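Local coordinates for diphthine synthase (Aeropyrum pernix, PDB 1WDE), which probably uses S-adenosyl-L-methionine to trimethylate the amino group of a modified histidine in elongation factor 2, forming diphthine on the way to diphthamide, at residues V35-S40 against R61-S66; S213-A218 against Y245-P250; H224-W229 against A262-Q267. All blocks are in the same frame, centred on the assembly; numbering follows the deposited sequence.

Contact 1 (V35-S40 against R61-S66); sequences VVYVES and RVVEAS
Ser40, Glu64 and Ala65 gather round one water molecule: it accepts from Ser40 N at 2.7 Å, donates to Glu64 OE2, 3.0 Å away, and lies very close to Ala65 O. The chain of Glu64 bends at its second torsion (chi2 -83°), which turns CD toward 35-40; OE2 then reaches the water. Before the water along the chain the two strands run parallel. Val36 uses its N toward Arg61 O and its O, in a weak bond, toward Val63 N; Val38 does the same two residues on, with Val38 N to Val63 O at 2.7 Å and Ala65 N to Val38 O at 2.9 Å. The Val36 N bond to Arg61 O is longer (3.3 Å). The side chains sort onto two faces. On one, Val38 CG2 meets Val62 CG1 at 3.6 Å; these methyls are covered by helix 47-57, which sets Leu49 and Val53 on Val38 and Tyr50 and Val54 on Val62. On the other, Tyr37 and Val63 lie side by side and point the same way, the ring atom Tyr37 CD1 resting 4.0 Å from Val63 CB, while Tyr37 CB touches Ala65 CB. Glu39 sends its carboxylate away from 61-66; there OE1 is hydrogen-bonded to His100, Thr42 and Thr90, three partners that hold this buried carboxylate. The side chain of Glu39 lies about 10 Å from those of Asp93 and Val96, which probably bind S-adenosyl-L-methionine. Strand 35-39, helix 47-57 and strand 62-64 form a beta-alpha-beta crossover, here supplying the outermost strand, within this chain, of the parallel sheet in the tetrapyrrole methylase fold.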
loop_
_atom_site.group_PDB
_atom_site.type_symbol
_atom_site.label_atom_id
_atom_site.label_comp_id
_atom_site.label_asym_id
_atom_site.label_seq_id
_atom_site.Cartn_x
_atom_site.Cartn_y
_atom_site.Cartn_z
ATOM N N VAL A 35 6.056 25.898 -9.038
ATOM C CA VAL A 35 6.667 25.394 -7.810
ATOM C C VAL A 35 6.433 23.875 -7.755
ATOM O O VAL A 35 5.395 23.383 -8.212
ATOM C CB VAL A 35 6.035 26.042 -6.553
ATOM C CG1 VAL A 35 6.896 25.752 -5.332
ATOM C CG2 VAL A 35 5.893 27.537 -6.750
ATOM N N VAL A 36 7.395 23.143 -7.201
ATOM C CA VAL A 36 7.289 21.691 -7.102
ATOM C C VAL A 36 7.694 21.154 -5.734
ATOM O O VAL A 36 8.879 21.115 -5.397
ATOM C CB VAL A 36 8.167 20.996 -8.153
ATOM C CG1 VAL A 36 7.981 19.487 -8.067
ATOM C CG2 VAL A 36 7.809 21.500 -9.542
ATOM N N TYR A 37 6.700 20.761 -4.942
ATOM C CA TYR A 37 6.944 20.184 -3.630
ATOM C C TYR A 37 7.043 18.692 -3.885
ATOM O O TYR A 37 6.308 18.144 -4.708
ATOM C CB TYR A 37 5.780 20.470 -2.688
ATOM C CG TYR A 37 5.605 21.932 -2.350
ATOM C CD1 TYR A 37 6.463 22.569 -1.454
ATOM C CD2 TYR A 37 4.587 22.682 -2.930
ATOM C CE1 TYR A 37 6.309 23.921 -1.144
ATOM C CE2 TYR A 37 4.424 24.030 -2.629
ATOM C CZ TYR A 37 5.285 24.645 -1.735
ATOM O OH TYR A 37 5.114 25.978 -1.434
ATOM N N VAL A 38 7.959 18.036 -3.191
ATOM C CA VAL A 38 8.165 16.610 -3.359
ATOM C C VAL A 38 8.163 15.955 -1.989
ATOM O O VAL A 38 8.916 16.354 -1.101
ATOM C CB VAL A 38 9.515 16.332 -4.066
ATOM C CG1 VAL A 38 9.750 14.848 -4.184
ATOM C CG2 VAL A 38 9.516 16.965 -5.434
ATOM N N GLU A 39 7.298 14.966 -1.806
ATOM C CA GLU A 39 7.233 14.280 -0.529
ATOM C C GLU A 39 7.624 12.828 -0.740
ATOM O O GLU A 39 7.094 12.142 -1.612
ATOM C CB GLU A 39 5.830 14.423 0.100
ATOM C CG GLU A 39 4.676 13.765 -0.633
ATOM C CD GLU A 39 4.493 12.308 -0.241
ATOM O OE1 GLU A 39 3.491 11.696 -0.675
ATOM O OE2 GLU A 39 5.348 11.774 0.503
ATOM N N SER A 40 8.588 12.374 0.049
ATOM C CA SER A 40 9.076 11.015 -0.065
ATOM C C SER A 40 8.883 10.231 1.215
ATOM O O SER A 40 9.588 9.256 1.461
ATOM C CB SER A 40 10.553 11.049 -0.450
ATOM O OG SER A 40 11.169 12.209 0.079
ATOM N N ARG A 61 13.088 24.601 -8.636
ATOM C CA ARG A 61 11.716 24.695 -8.153
ATOM C C ARG A 61 11.369 23.570 -7.184
ATOM O O ARG A 61 10.488 23.717 -6.335
ATOM C CB ARG A 61 10.757 24.695 -9.342
ATOM C CG ARG A 61 11.046 25.821 -10.304
ATOM C CD ARG A 61 10.290 25.692 -11.599
ATOM N NE ARG A 61 10.708 26.739 -12.522
ATOM C CZ ARG A 61 10.300 26.840 -13.781
ATOM N NH1 ARG A 61 9.452 25.951 -14.280
ATOM N NH2 ARG A 61 10.747 27.831 -14.541
ATOM N N VAL A 62 12.079 22.454 -7.301
ATOM C CA VAL A 62 11.840 21.310 -6.435
ATOM C C VAL A 62 12.043 21.691 -4.972
ATOM O O VAL A 62 12.976 22.417 -4.632
ATOM C CB VAL A 62 12.777 20.143 -6.796
ATOM C CG1 VAL A 62 12.461 18.932 -5.939
ATOM C CG2 VAL A 62 12.630 19.810 -8.267
ATOM N N VAL A 63 11.158 21.195 -4.112
ATOM C CA VAL A 63 11.230 21.485 -2.688
ATOM C C VAL A 63 10.775 20.292 -1.848
ATOM O O VAL A 63 9.672 19.778 -2.033
ATOM C CB VAL A 63 10.331 22.696 -2.328
ATOM C CG1 VAL A 63 10.482 23.041 -0.855
ATOM C CG2 VAL A 63 10.676 23.887 -3.208
ATOM N N GLU A 64 11.627 19.853 -0.927
ATOM C CA GLU A 64 11.285 18.744 -0.045
ATOM C C GLU A 64 10.138 19.177 0.851
ATOM O O GLU A 64 10.186 20.251 1.451
ATOM C CB GLU A 64 12.482 18.362 0.835
ATOM C CG GLU A 64 13.325 17.200 0.316
ATOM C CD GLU A 64 12.751 15.831 0.671
ATOM O OE1 GLU A 64 13.352 14.814 0.265
ATOM O OE2 GLU A 64 11.706 15.765 1.354
ATOM N N ALA A 65 9.105 18.346 0.939
ATOM C CA ALA A 65 7.956 18.638 1.788
ATOM C C ALA A 65 7.823 17.527 2.825
ATOM O O ALA A 65 7.862 16.349 2.482
ATOM C CB ALA A 65 6.691 18.729 0.944
ATOM N N SER A 66 7.677 17.897 4.094
ATOM C CA SER A 66 7.545 16.902 5.156
ATOM C C SER A 66 6.076 16.606 5.435
ATOM O O SER A 66 5.188 17.284 4.920
ATOM C CB SER A 66 8.207 17.389 6.446
ATOM O OG SER A 66 7.318 18.199 7.195
HETATM O O HOH W 1 9.148 14.258 1.889
#

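Contact 2 (S213-A218 against Y245-P250)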
loop_
_atom_site.group_PDB
_atom_site.type_symbol
_atom_site.label_atom_id
_atom_site.label_comp_id
_atom_site.label_asym_id
_atom_site.label_seq_id
_atom_site.Cartn_x
_atom_site.Cartn_y
_atom_site.Cartn_z
ATOM N N SER A 213 0.120 -16.932 1.914
ATOM C CA SER A 213 0.202 -15.519 1.569
ATOM C C SER A 213 1.263 -15.341 0.513
ATOM O O SER A 213 2.072 -16.240 0.280
ATOM C CB SER A 213 0.528 -14.678 2.811
ATOM O OG SER A 213 1.817 -14.999 3.330
ATOM N N VAL A 214 1.250 -14.185 -0.144
ATOM C CA VAL A 214 2.212 -13.911 -1.195
ATOM C C VAL A 214 2.935 -12.635 -0.786
ATOM O O VAL A 214 2.308 -11.660 -0.381
ATOM C CB VAL A 214 1.496 -13.706 -2.562
ATOM C CG1 VAL A 214 2.500 -13.800 -3.708
ATOM C CG2 VAL A 214 0.385 -14.751 -2.736
ATOM N N LEU A 215 4.256 -12.667 -0.876
ATOM C CA LEU A 215 5.098 -11.528 -0.529
ATOM C C LEU A 215 5.565 -10.987 -1.881
ATOM O O LEU A 215 6.164 -11.714 -2.667
ATOM C CB LEU A 215 6.298 -11.995 0.314
ATOM C CG LEU A 215 7.240 -10.862 0.769
ATOM C CD1 LEU A 215 6.551 -10.002 1.820
ATOM C CD2 LEU A 215 8.519 -11.464 1.349
ATOM N N VAL A 216 5.272 -9.721 -2.167
ATOM C CA VAL A 216 5.631 -9.156 -3.469
ATOM C C VAL A 216 6.392 -7.831 -3.407
ATOM O O VAL A 216 6.144 -7.001 -2.549
ATOM C CB VAL A 216 4.354 -8.890 -4.327
ATOM C CG1 VAL A 216 4.743 -8.635 -5.804
ATOM C CG2 VAL A 216 3.392 -10.051 -4.212
ATOM N N GLU A 217 7.329 -7.657 -4.327
ATOM C CA GLU A 217 8.065 -6.409 -4.426
ATOM C C GLU A 217 7.905 -5.982 -5.876
ATOM O O GLU A 217 8.391 -6.655 -6.782
ATOM C CB GLU A 217 9.558 -6.577 -4.119
ATOM C CG GLU A 217 10.313 -5.240 -4.286
ATOM C CD GLU A 217 11.750 -5.284 -3.818
ATOM O OE1 GLU A 217 12.447 -6.271 -4.152
ATOM O OE2 GLU A 217 12.174 -4.323 -3.122
ATOM N N ALA A 218 7.187 -4.891 -6.112
ATOM C CA ALA A 218 7.027 -4.434 -7.484
ATOM C C ALA A 218 8.380 -3.865 -7.909
ATOM O O ALA A 218 9.091 -3.281 -7.088
ATOM C CB ALA A 218 5.939 -3.356 -7.563
ATOM N N TYR A 245 8.162 -4.288 0.127
ATOM C CA TYR A 245 7.125 -5.273 -0.140
ATOM C C TYR A 245 5.724 -4.871 0.268
ATOM O O TYR A 245 5.513 -3.937 1.037
ATOM C CB TYR A 245 7.383 -6.574 0.650
ATOM C CG TYR A 245 8.715 -7.241 0.443
ATOM C CD1 TYR A 245 9.765 -7.056 1.349
ATOM C CD2 TYR A 245 8.911 -8.093 -0.633
ATOM C CE1 TYR A 245 10.985 -7.721 1.187
ATOM C CE2 TYR A 245 10.116 -8.763 -0.810
ATOM C CZ TYR A 245 11.146 -8.581 0.100
ATOM O OH TYR A 245 12.295 -9.315 -0.070
ATOM N N SER A 246 4.779 -5.648 -0.254
ATOM C CA SER A 246 3.385 -5.558 0.124
ATOM C C SER A 246 3.075 -7.046 0.251
ATOM O O SER A 246 3.776 -7.896 -0.337
ATOM C CB SER A 246 2.521 -4.850 -0.939
ATOM O OG SER A 246 2.611 -5.495 -2.192
ATOM N N ILE A 247 2.066 -7.375 1.050
ATOM C CA ILE A 247 1.700 -8.761 1.249
ATOM C C ILE A 247 0.267 -8.999 0.770
ATOM O O ILE A 247 -0.610 -8.174 0.983
ATOM C CB ILE A 247 1.823 -9.115 2.749
ATOM C CG1 ILE A 247 3.303 -9.080 3.171
ATOM C CG2 ILE A 247 1.244 -10.489 3.018
ATOM C CD1 ILE A 247 3.495 -9.135 4.661
ATOM N N VAL A 248 0.044 -10.086 0.048
ATOM C CA VAL A 248 -1.312 -10.390 -0.344
ATOM C C VAL A 248 -1.702 -11.651 0.433
ATOM O O VAL A 248 -0.972 -12.656 0.415
ATOM C CB VAL A 248 -1.436 -10.601 -1.870
ATOM C CG1 VAL A 248 -2.822 -11.183 -2.213
ATOM C CG2 VAL A 248 -1.249 -9.261 -2.581
ATOM N N ILE A 249 -2.805 -11.558 1.174
ATOM C CA ILE A 249 -3.370 -12.683 1.951
ATOM C C ILE A 249 -4.657 -13.021 1.172
ATOM O O ILE A 249 -5.705 -12.409 1.364
ATOM C CB ILE A 249 -3.712 -12.256 3.400
ATOM C CG1 ILE A 249 -2.437 -11.759 4.108
ATOM C CG2 ILE A 249 -4.320 -13.455 4.183
ATOM C CD1 ILE A 249 -2.729 -10.979 5.408
ATOM N N PRO A 250 -4.591 -14.033 0.308
ATOM C CA PRO A 250 -5.746 -14.397 -0.499
ATOM C C PRO A 250 -6.915 -15.073 0.180
ATOM O O PRO A 250 -6.784 -15.637 1.282
ATOM C CB PRO A 250 -5.128 -15.280 -1.569
ATOM C CG PRO A 250 -4.159 -16.078 -0.787
ATOM C CD PRO A 250 -3.579 -15.104 0.261
#
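Leu215 lays both its methyls on one side of the Tyr245 ring, CD2 over the face and CD1 nearer CB, and this fit shapes one face of the strand pair. Branch CD2 sits 4.0 Å from the centroid of the Tyr245 ring and 18° off the ring normal, displaced toward the rim: a CH-pi contact. Branch CD1, placed by chi2 of 70°, fills the notch between Tyr245 CB and Ile247 CG1, the second of these 3.6 Å from it. At the branch point, Leu215 CG presses on Tyr245 CD2 at 3.5 Å. Glu217 CB adds a further bump beside the same ring atom, and Val216 O lies at the ring edge. The phenol hydroxyl reaches past the strands to Glu241 O and Arg225 NH1; an alanine in place of Tyr245 would probably leave Leu215 CD2 without its ring and these two polar groups without their shared partner. On the opposite face the shapes are blunter. Val214 and Val248 stand across from each other, CB to CB 4.3 Å, and Val216 and Ser246 follow on the same face, both touching Ala126 of helix 122-130. Pro250 CD closes the far end against Ser213 CA. Two pairs of backbone bonds hold this register, Val214 with Val248 (2.8 Å each way between N and O) and Val216 with Ser246. Strands 213-217 and 246-249 are antiparallel neighbours inside the mixed sheet of this methyltransferase; on the side of 246-249 away from 213-217 runs strand 168-173, whose Leu173, a probable S-adenosyl-L-methionine contact, touches the side chains of Tyr245 and Ile247.

Contact 3 (H224-W229 against A262-Q267); sequences HRVLYW and AAASGQ
Tyr228 and Gln267 bring the two flat groups of this contact together: the amide of Gln267 comes obliquely to the phenol, its NE2 lying 4.0 Å from Tyr228 CB, where the ring is rooted. Pro212 and Tyr273 also touch the Tyr228 side chain, and its hydroxyl is hydrogen-bonded to Glu272 O. With CG anti to the backbone N (chi1 179°), the ring leads away from 262-267, and the closest approaches are made by CB. Gln267 follows the Schellman motif at Gly266 that closes helix 255-264, and its backbone N takes part in it. Gly266 takes the positive phi there, Gln267 N reaches back to Ala262 O at 2.7 Å, and Gly266 N makes a longer bond to Ala263 O. This helix end lies against strand 225-229, the outermost strand of the mixed sheet within the chain. Val226 packs on the helix end: its CB sits 3.6 Å from Ala264 O, and CG1 reaches the CB atoms of Ala264 and Ser265. The same side chain also touches Val214 and Val216 of the next strand and Ala129 of helix 122-130, so it joins helix end to sheet. Ser265 fits between Val226 and Tyr228. Its OG, turned back to Leu261 O, is 3.8 Å from Tyr228 CB, and its CA points a hydrogen at Val226 O, with 3.3 Å between Ser265 CA and that oxygen. A water bridges the two segments: it accepts from Tyr228 N at 2.8 Å and donates to Ser265 O at 3.1 Å.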
loop_
_atom_site.group_PDB
_atom_site.type_symbol
_atom_site.label_atom_id
_atom_site.label_comp_id
_atom_site.label_asym_id
_atom_site.label_seq_id
_atom_site.Cartn_x
_atom_site.Cartn_y
_atom_site.Cartn_z
ATOM N N HIS A 224 9.571 -7.842 -11.204
ATOM C CA HIS A 224 8.895 -7.963 -9.922
ATOM C C HIS A 224 9.320 -9.268 -9.278
ATOM O O HIS A 224 9.723 -10.192 -9.961
ATOM C CB HIS A 224 7.375 -7.983 -10.132
ATOM C CG HIS A 224 6.891 -6.984 -11.137
ATOM N ND1 HIS A 224 6.986 -5.622 -10.938
ATOM C CD2 HIS A 224 6.361 -7.150 -12.372
ATOM C CE1 HIS A 224 6.545 -4.993 -12.012
ATOM N NE2 HIS A 224 6.162 -5.897 -12.898
ATOM N N ARG A 225 9.230 -9.338 -7.962
ATOM C CA ARG A 225 9.555 -10.573 -7.261
ATOM C C ARG A 225 8.272 -11.016 -6.550
ATOM O O ARG A 225 7.667 -10.239 -5.812
ATOM C CB ARG A 225 10.673 -10.325 -6.249
ATOM C CG ARG A 225 12.022 -10.013 -6.914
ATOM C CD ARG A 225 13.102 -9.757 -5.869
ATOM N NE ARG A 225 13.078 -10.772 -4.817
ATOM C CZ ARG A 225 13.172 -10.499 -3.521
ATOM N NH1 ARG A 225 13.295 -9.236 -3.120
ATOM N NH2 ARG A 225 13.155 -11.488 -2.629
ATOM N N VAL A 226 7.851 -12.251 -6.795
ATOM C CA VAL A 226 6.624 -12.785 -6.188
ATOM C C VAL A 226 6.983 -14.094 -5.483
ATOM O O VAL A 226 7.339 -15.080 -6.131
ATOM C CB VAL A 226 5.566 -13.045 -7.262
ATOM C CG1 VAL A 226 4.329 -13.761 -6.652
ATOM C CG2 VAL A 226 5.170 -11.725 -7.917
ATOM N N LEU A 227 6.880 -14.081 -4.157
ATOM C CA LEU A 227 7.227 -15.225 -3.335
ATOM C C LEU A 227 6.031 -15.805 -2.595
ATOM O O LEU A 227 5.370 -15.127 -1.806
ATOM C CB LEU A 227 8.294 -14.827 -2.313
ATOM C CG LEU A 227 9.653 -14.314 -2.807
ATOM C CD1 LEU A 227 10.140 -15.207 -3.945
ATOM C CD2 LEU A 227 9.541 -12.874 -3.272
ATOM N N TYR A 228 5.770 -17.077 -2.849
ATOM C CA TYR A 228 4.665 -17.759 -2.205
ATOM C C TYR A 228 5.094 -18.272 -0.837
ATOM O O TYR A 228 6.145 -18.912 -0.712
ATOM C CB TYR A 228 4.210 -18.941 -3.059
ATOM C CG TYR A 228 3.081 -19.717 -2.431
ATOM C CD1 TYR A 228 1.776 -19.267 -2.527
ATOM C CD2 TYR A 228 3.319 -20.908 -1.742
ATOM C CE1 TYR A 228 0.724 -19.976 -1.963
ATOM C CE2 TYR A 228 2.267 -21.630 -1.165
ATOM C CZ TYR A 228 0.969 -21.154 -1.286
ATOM O OH TYR A 228 -0.096 -21.855 -0.763
ATOM N N TRP A 229 4.296 -17.967 0.183
ATOM C CA TRP A 229 4.564 -18.440 1.540
ATOM C C TRP A 229 3.403 -19.337 1.959
ATOM O O TRP A 229 2.260 -18.876 2.091
ATOM C CB TRP A 229 4.736 -17.257 2.504
ATOM C CG TRP A 229 6.064 -16.594 2.314
ATOM C CD1 TRP A 229 6.394 -15.660 1.363
ATOM C CD2 TRP A 229 7.288 -16.923 2.990
ATOM N NE1 TRP A 229 7.747 -15.399 1.402
ATOM C CE2 TRP A 229 8.318 -16.156 2.392
ATOM C CE3 TRP A 229 7.615 -17.795 4.040
ATOM C CZ2 TRP A 229 9.652 -16.234 2.812
ATOM C CZ3 TRP A 229 8.947 -17.870 4.456
ATOM C CH2 TRP A 229 9.944 -17.092 3.841
ATOM N N ALA A 262 0.744 -19.931 -9.087
ATOM C CA ALA A 262 1.857 -20.876 -9.107
ATOM C C ALA A 262 2.856 -20.423 -10.181
ATOM O O ALA A 262 4.057 -20.434 -9.962
ATOM C CB ALA A 262 1.344 -22.305 -9.422
ATOM N N ALA A 263 2.365 -20.028 -11.350
ATOM C CA ALA A 263 3.264 -19.564 -12.413
ATOM C C ALA A 263 3.999 -18.273 -12.017
ATOM O O ALA A 263 5.214 -18.131 -12.243
ATOM C CB ALA A 263 2.479 -19.345 -13.697
ATOM N N ALA A 264 3.262 -17.341 -11.408
ATOM C CA ALA A 264 3.815 -16.053 -10.979
ATOM C C ALA A 264 4.903 -16.188 -9.909
ATOM O O ALA A 264 5.880 -15.450 -9.914
ATOM C CB ALA A 264 2.678 -15.138 -10.452
ATOM N N SER A 265 4.726 -17.121 -8.981
ATOM C CA SER A 265 5.688 -17.310 -7.910
ATOM C C SER A 265 6.744 -18.372 -8.235
ATOM O O SER A 265 7.585 -18.683 -7.397
ATOM C CB SER A 265 4.947 -17.690 -6.625
ATOM O OG SER A 265 4.188 -18.874 -6.828
ATOM N N GLY A 266 6.695 -18.917 -9.449
ATOM C CA GLY A 266 7.647 -19.938 -9.850
ATOM C C GLY A 266 7.471 -21.155 -8.967
ATOM O O GLY A 266 8.439 -21.744 -8.496
ATOM N N GLN A 267 6.221 -21.538 -8.741
ATOM C CA GLN A 267 5.932 -22.665 -7.882
ATOM C C GLN A 267 5.176 -23.738 -8.669
ATOM O O GLN A 267 4.670 -23.484 -9.757
ATOM C CB GLN A 267 5.114 -22.174 -6.682
ATOM C CG GLN A 267 5.228 -23.016 -5.420
ATOM C CD GLN A 267 6.572 -22.873 -4.723
ATOM O OE1 GLN A 267 7.308 -23.849 -4.576
ATOM N NE2 GLN A 267 6.894 -21.658 -4.282
HETATM O O HOH W 2 7.603 -18.655 -4.296
#

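Contacts 2 and 3 meet at one mixed sheet, their centres 10 Å apart. Strand 213-217 belongs to contact 2 and pairs with strand 225-229 of contact 3, where Ser213 O and Trp229 N, 2.8 Å apart, probably form a hydrogen bond. A salt bridge between Glu217 of contact 2 and Arg225 of contact 3 joins them again. Contact 1 lies in the separate parallel sheet, its centre 30 Å from that of contact 2 and 36 Å from that of contact 3. Of the probable S-adenosyl-L-methionine residues, Leu173 has its side chain about 4 Å from that of Tyr245, Asp93 about 10 Å from that of Glu39, while the Val226 side chain is about 12 Å from Gly122.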